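Local coordinates for mediator of RNA polymerase II transcription subunit 18 (Schizosaccharomyces pombe, PDB 3C0T), which serves as a Mediator complex subunit, part of the coactivator that relays signals from gene-specific regulatory proteins to the basal RNA polymerase II machinery, at residues E63-T68 with K74-S79; T171-A176 with V180-A185. All blocks are in the same frame, centred on the assembly; numbering follows the deposited sequence.

Contact 1 of 2, residues E63-T68 with K74-S79; sequences ESHDET and KNTQWS
His65 turns its ring toward Thr76 with CG beside the backbone N and anti to the carbonyl carbon (chi1 -85°), while Thr76 puts OG1 beside its own backbone N (chi1 -41°) and its methyl CG2 anti to that nitrogen. The imidazole, rotated about chi2 (-61°), meets the threonine with its NE2–CE1 edge and not with a face. Thr76 CB lies in the plane of the ring, 3.3 Å from His65 NE2, and OG1 also sits near that plane. His65 NE2 comes to 2.5 Å from Thr76 OG1, a spacing so short that its exact value is doubtful. Thr76 OG1 has a settled partner elsewhere, a hydrogen bond with Trp72 O, which ties it to the loop just before 74-79. At the same ring edge, His65 CE1 faces the backbone Asn75 O at 3.4 Å, again in plane; the Asn75 amide is directed elsewhere. An alanine in place of His65 would remove the imidazole and would probably leave Asn75 O and the Thr76 side chain without the ring edge that meets them, so that 63-68 could drift from 74-79. The contact is small, burying 112 Å² in all, and lies at the surface of the protein. Beyond it, His65 and Thr76 both rest on Ser60 at the end of strand 56-61, and His65 also touches Ile152 of another loop. The pair thus draws together the two limbs of the long connection between the antiparallel neighbours 56-61 and 78-83, close to where the latter strand begins at Trp78.

Contact 2 of 2, residues T171-A176 with V180-A185; sequences THVADA and VAMAKA
Val173 points toward the helix and divides its two methyls among three of the helix's residues. Val173 CG1, anti to the backbone N (chi1 177°), lies 3.5 Å from Met182 SD and 3.8 Å from Ala181 CB. Val173 CG2 reaches Ala185 CB, one turn on from Ala181, at 3.7 Å. The valine thus spans a single helical turn, with the small alanine methyls letting the strand come near. Met182 crosses the valine obliquely: its chain is bent at both chi2 (-62°) and chi3, which folds the sulfur back against Val173, and Met182 CG meets the backbone Ala176 O at 3.7 Å. Farther back along the strand, Thr171 CG2 lays its methyl on Ala185 CB at 3.5 Å. The other branch of Thr171 is polar and bonds elsewhere, OG1 with Asp135 O, so the threonine gives its apolar side to the helix. No hydrogen bond links the two segments.

The next shell fixes the backbones. Thr171 and Val173 are held in the sheet by backbone hydrogen bonds with Leu4 and Gln2 of strand 2-10, whose Gln2 side chain also touches Met182. In the bend between strand and helix, Asp175 OD2 accepts a bond from Ser177 N, forming an Asx turn, and Asn178 is the N-cap of the helix, its OD1 taking the amide of Ala181.

Strand 171-173 and helix 180-185 run antiparallel, 172° between their directions, with axes 8.8 Å apart. A short turn joins strand 165-173 to helix 179-196, which packs back against the strand end and lies on the outside of the closed antiparallel barrel of Med18, a member of the CYTH clan.

From the N terminus, strands 2-10, 27-41 and 56-61 precede contact 1, which closes the long loop between strands 56-61 and 78-83 by joining its two limbs. The chain then runs through 95-104, 118-133 and 136-146 to strand 165-173, where contact 2 closes the much shorter turn into helix 179-196. The two loops follow one another in series, neither enclosing nor crossing the other. The centres of contact 1 and contact 2 lie about 31 Å apart, and the two do not touch. The shared element is the antiparallel sheet, closed into a barrel: contact 1 links the two limbs of a surface loop between adjacent strands, whereas contact 2 fastens the last helix to it.

Contact 1 of 2, residues E63-T68 with K74-S79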
loop_
_atom_site.group_PDB
_atom_site.type_symbol
_atom_site.label_atom_id
_atom_site.label_comp_id
_atom_site.label_asym_id
_atom_site.label_seq_id
_atom_site.Cartn_x
_atom_site.Cartn_y
_atom_site.Cartn_z
ATOM N N GLU A 63 14.644 -1.266 1.121
ATOM C CA GLU A 63 15.315 -2.090 0.124
ATOM C C GLU A 63 16.728 -1.536 -0.064
ATOM O O GLU A 63 17.628 -2.239 -0.524
ATOM C CB GLU A 63 14.529 -2.038 -1.192
ATOM C CG GLU A 63 15.252 -2.561 -2.421
ATOM C CD GLU A 63 15.667 -4.012 -2.298
ATOM O OE1 GLU A 63 16.081 -4.591 -3.325
ATOM O OE2 GLU A 63 15.592 -4.573 -1.184
ATOM N N SER A 64 16.906 -0.271 0.318
ATOM C CA SER A 64 18.192 0.417 0.213
ATOM C C SER A 64 18.776 0.720 1.597
ATOM O O SER A 64 19.065 1.878 1.921
ATOM C CB SER A 64 18.026 1.732 -0.561
ATOM O OG SER A 64 17.224 2.654 0.160
ATOM N N HIS A 65 18.947 -0.325 2.405
ATOM C CA HIS A 65 19.495 -0.186 3.755
ATOM C C HIS A 65 20.261 -1.420 4.208
ATOM O O HIS A 65 20.044 -2.525 3.702
ATOM C CB HIS A 65 18.378 0.067 4.770
ATOM C CG HIS A 65 17.988 1.501 4.903
ATOM N ND1 HIS A 65 18.872 2.475 5.313
ATOM C CD2 HIS A 65 16.807 2.128 4.687
ATOM C CE1 HIS A 65 18.252 3.642 5.342
ATOM N NE2 HIS A 65 16.998 3.459 4.967
ATOM N N ASP A 66 21.153 -1.217 5.172
ATOM C CA ASP A 66 21.932 -2.305 5.745
ATOM C C ASP A 66 21.108 -2.768 6.934
ATOM O O ASP A 66 20.866 -1.989 7.858
ATOM C CB ASP A 66 23.289 -1.811 6.257
ATOM C CG ASP A 66 24.115 -1.134 5.183
ATOM O OD1 ASP A 66 25.266 -0.741 5.487
ATOM O OD2 ASP A 66 23.618 -0.993 4.040
ATOM N N GLU A 67 20.667 -4.020 6.912
ATOM C CA GLU A 67 19.873 -4.538 8.018
ATOM C C GLU A 67 20.713 -4.457 9.285
ATOM O O GLU A 67 20.199 -4.557 10.399
ATOM C CB GLU A 67 19.467 -5.984 7.749
ATOM C CG GLU A 67 20.586 -6.984 7.913
ATOM C CD GLU A 67 20.131 -8.394 7.618
ATOM O OE1 GLU A 67 20.870 -9.338 7.967
ATOM O OE2 GLU A 67 19.036 -8.551 7.030
ATOM N N THR A 68 22.016 -4.268 9.093
ATOM C CA THR A 68 22.973 -4.161 10.188
ATOM C C THR A 68 23.019 -2.736 10.745
ATOM O O THR A 68 23.431 -2.525 11.888
ATOM C CB THR A 68 24.393 -4.567 9.718
ATOM O OG1 THR A 68 24.762 -3.788 8.572
ATOM C CG2 THR A 68 24.431 -6.045 9.346
ATOM N N LYS A 74 17.300 7.168 10.903
ATOM C CA LYS A 74 17.863 8.517 10.864
ATOM C C LYS A 74 18.642 8.742 9.570
ATOM O O LYS A 74 18.849 9.878 9.143
ATOM C CB LYS A 74 18.778 8.762 12.067
ATOM C CG LYS A 74 18.048 9.218 13.324
ATOM C CD LYS A 74 19.022 9.825 14.329
ATOM C CE LYS A 74 18.287 10.534 15.463
ATOM N NZ LYS A 74 19.221 11.234 16.392
ATOM N N ASN A 75 19.067 7.646 8.952
ATOM C CA ASN A 75 19.810 7.703 7.697
ATOM C C ASN A 75 18.911 7.417 6.494
ATOM O O ASN A 75 19.377 6.873 5.489
ATOM C CB ASN A 75 20.957 6.687 7.711
ATOM C CG ASN A 75 22.125 7.139 8.561
ATOM O OD1 ASN A 75 21.976 7.392 9.757
ATOM N ND2 ASN A 75 23.297 7.247 7.945
ATOM N N THR A 76 17.632 7.781 6.589
ATOM C CA THR A 76 16.706 7.530 5.485
ATOM C C THR A 76 15.874 8.728 5.080
ATOM O O THR A 76 15.734 9.710 5.816
ATOM C CB THR A 76 15.682 6.412 5.807
ATOM O OG1 THR A 76 16.327 5.334 6.489
ATOM C CG2 THR A 76 15.060 5.878 4.514
ATOM N N GLN A 77 15.314 8.613 3.885
ATOM C CA GLN A 77 14.437 9.623 3.342
ATOM C C GLN A 77 13.056 9.009 3.539
ATOM O O GLN A 77 12.845 7.833 3.234
ATOM C CB GLN A 77 14.725 9.829 1.854
ATOM C CG GLN A 77 13.936 10.964 1.223
ATOM C CD GLN A 77 14.401 11.289 -0.184
ATOM O OE1 GLN A 77 13.942 12.257 -0.790
ATOM N NE2 GLN A 77 15.316 10.479 -0.713
ATOM N N TRP A 78 12.131 9.787 4.079
ATOM C CA TRP A 78 10.783 9.298 4.303
ATOM C C TRP A 78 9.797 10.008 3.411
ATOM O O TRP A 78 9.901 11.209 3.195
ATOM C CB TRP A 78 10.334 9.538 5.745
ATOM C CG TRP A 78 11.044 8.741 6.777
ATOM C CD1 TRP A 78 12.220 9.056 7.394
ATOM C CD2 TRP A 78 10.617 7.496 7.334
ATOM N NE1 TRP A 78 12.550 8.083 8.306
ATOM C CE2 TRP A 78 11.581 7.114 8.291
ATOM C CE3 TRP A 78 9.508 6.666 7.120
ATOM C CZ2 TRP A 78 11.473 5.932 9.033
ATOM C CZ3 TRP A 78 9.401 5.494 7.855
ATOM C CH2 TRP A 78 10.379 5.139 8.803
ATOM N N SER A 79 8.848 9.260 2.875
ATOM C CA SER A 79 7.801 9.863 2.079
ATOM C C SER A 79 6.674 9.968 3.096
ATOM O O SER A 79 6.444 9.048 3.885
ATOM C CB SER A 79 7.407 8.966 0.915
ATOM O OG SER A 79 8.353 9.077 -0.131
#

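Contact 2 of 2, residues T171-A176 with V180-A185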
loop_
_atom_site.group_PDB
_atom_site.type_symbol
_atom_site.label_atom_id
_atom_site.label_comp_id
_atom_site.label_asym_id
_atom_site.label_seq_id
_atom_site.Cartn_x
_atom_site.Cartn_y
_atom_site.Cartn_z
ATOM N N THR A 171 -3.161 4.288 -10.379
ATOM C CA THR A 171 -2.526 5.327 -11.153
ATOM C C THR A 171 -2.889 6.632 -10.461
ATOM O O THR A 171 -3.918 6.718 -9.786
ATOM C CB THR A 171 -2.998 5.340 -12.612
ATOM O OG1 THR A 171 -2.196 6.277 -13.340
ATOM C CG2 THR A 171 -4.465 5.729 -12.715
ATOM N N HIS A 172 -2.033 7.636 -10.599
ATOM C CA HIS A 172 -2.273 8.923 -9.963
ATOM C C HIS A 172 -2.554 10.042 -10.964
ATOM O O HIS A 172 -1.929 10.118 -12.026
ATOM C CB HIS A 172 -1.068 9.325 -9.111
ATOM C CG HIS A 172 -0.828 8.434 -7.934
ATOM N ND1 HIS A 172 -1.747 8.276 -6.918
ATOM C CD2 HIS A 172 0.238 7.667 -7.599
ATOM C CE1 HIS A 172 -1.258 7.451 -6.009
ATOM N NE2 HIS A 172 -0.056 7.067 -6.398
ATOM N N VAL A 173 -3.499 10.906 -10.608
ATOM C CA VAL A 173 -3.860 12.057 -11.426
ATOM C C VAL A 173 -3.654 13.296 -10.556
ATOM O O VAL A 173 -4.338 13.484 -9.548
ATOM C CB VAL A 173 -5.329 11.988 -11.888
ATOM C CG1 VAL A 173 -5.678 13.243 -12.681
ATOM C CG2 VAL A 173 -5.547 10.739 -12.747
ATOM N N ALA A 174 -2.692 14.127 -10.945
ATOM C CA ALA A 174 -2.352 15.342 -10.198
ATOM C C ALA A 174 -3.521 16.283 -9.915
ATOM O O ALA A 174 -3.737 16.690 -8.772
ATOM C CB ALA A 174 -1.251 16.104 -10.933
ATOM N N ASP A 175 -4.271 16.624 -10.955
ATOM C CA ASP A 175 -5.397 17.541 -10.823
ATOM C C ASP A 175 -6.737 16.840 -11.006
ATOM O O ASP A 175 -7.049 16.362 -12.095
ATOM C CB ASP A 175 -5.255 18.666 -11.857
ATOM C CG ASP A 175 -6.376 19.689 -11.774
ATOM O OD1 ASP A 175 -6.441 20.563 -12.669
ATOM O OD2 ASP A 175 -7.186 19.628 -10.823
ATOM N N ALA A 176 -7.532 16.792 -9.943
ATOM C CA ALA A 176 -8.842 16.152 -10.002
ATOM C C ALA A 176 -9.761 16.860 -10.998
ATOM O O ALA A 176 -10.699 16.262 -11.528
ATOM C CB ALA A 176 -9.481 16.148 -8.612
ATOM N N VAL A 180 -10.138 15.195 -18.602
ATOM C CA VAL A 180 -9.515 14.345 -19.601
ATOM C C VAL A 180 -8.484 13.401 -18.986
ATOM O O VAL A 180 -8.367 12.245 -19.398
ATOM C CB VAL A 180 -8.862 15.198 -20.708
ATOM C CG1 VAL A 180 -8.089 14.312 -21.676
ATOM C CG2 VAL A 180 -9.949 15.972 -21.454
ATOM N N ALA A 181 -7.749 13.892 -17.995
ATOM C CA ALA A 181 -6.741 13.078 -17.330
ATOM C C ALA A 181 -7.413 11.984 -16.503
ATOM O O ALA A 181 -6.955 10.843 -16.476
ATOM C CB ALA A 181 -5.872 13.951 -16.439
ATOM N N MET A 182 -8.499 12.342 -15.828
ATOM C CA MET A 182 -9.238 11.395 -15.008
ATOM C C MET A 182 -9.839 10.284 -15.853
ATOM O O MET A 182 -9.846 9.121 -15.450
ATOM C CB MET A 182 -10.366 12.104 -14.257
ATOM C CG MET A 182 -9.889 13.056 -13.181
ATOM S SD MET A 182 -8.968 12.222 -11.862
ATOM C CE MET A 182 -10.304 11.695 -10.808
ATOM N N ALA A 183 -10.349 10.647 -17.024
ATOM C CA ALA A 183 -10.972 9.672 -17.907
ATOM C C ALA A 183 -9.948 8.746 -18.540
ATOM O O ALA A 183 -10.230 7.576 -18.785
ATOM C CB ALA A 183 -11.773 10.386 -18.988
ATOM N N LYS A 184 -8.763 9.274 -18.810
ATOM C CA LYS A 184 -7.697 8.488 -19.410
ATOM C C LYS A 184 -7.166 7.483 -18.377
ATOM O O LYS A 184 -6.718 6.390 -18.723
ATOM C CB LYS A 184 -6.572 9.420 -19.876
ATOM C CG LYS A 184 -5.379 8.725 -20.539
ATOM C CD LYS A 184 -5.763 8.041 -21.851
ATOM C CE LYS A 184 -6.262 9.043 -22.901
ATOM N NZ LYS A 184 -6.709 8.382 -24.181
ATOM N N ALA A 185 -7.226 7.853 -17.104
ATOM C CA ALA A 185 -6.748 6.969 -16.056
ATOM C C ALA A 185 -7.726 5.811 -15.845
ATOM O O ALA A 185 -7.301 4.665 -15.701
ATOM C CB ALA A 185 -6.545 7.744 -14.756
#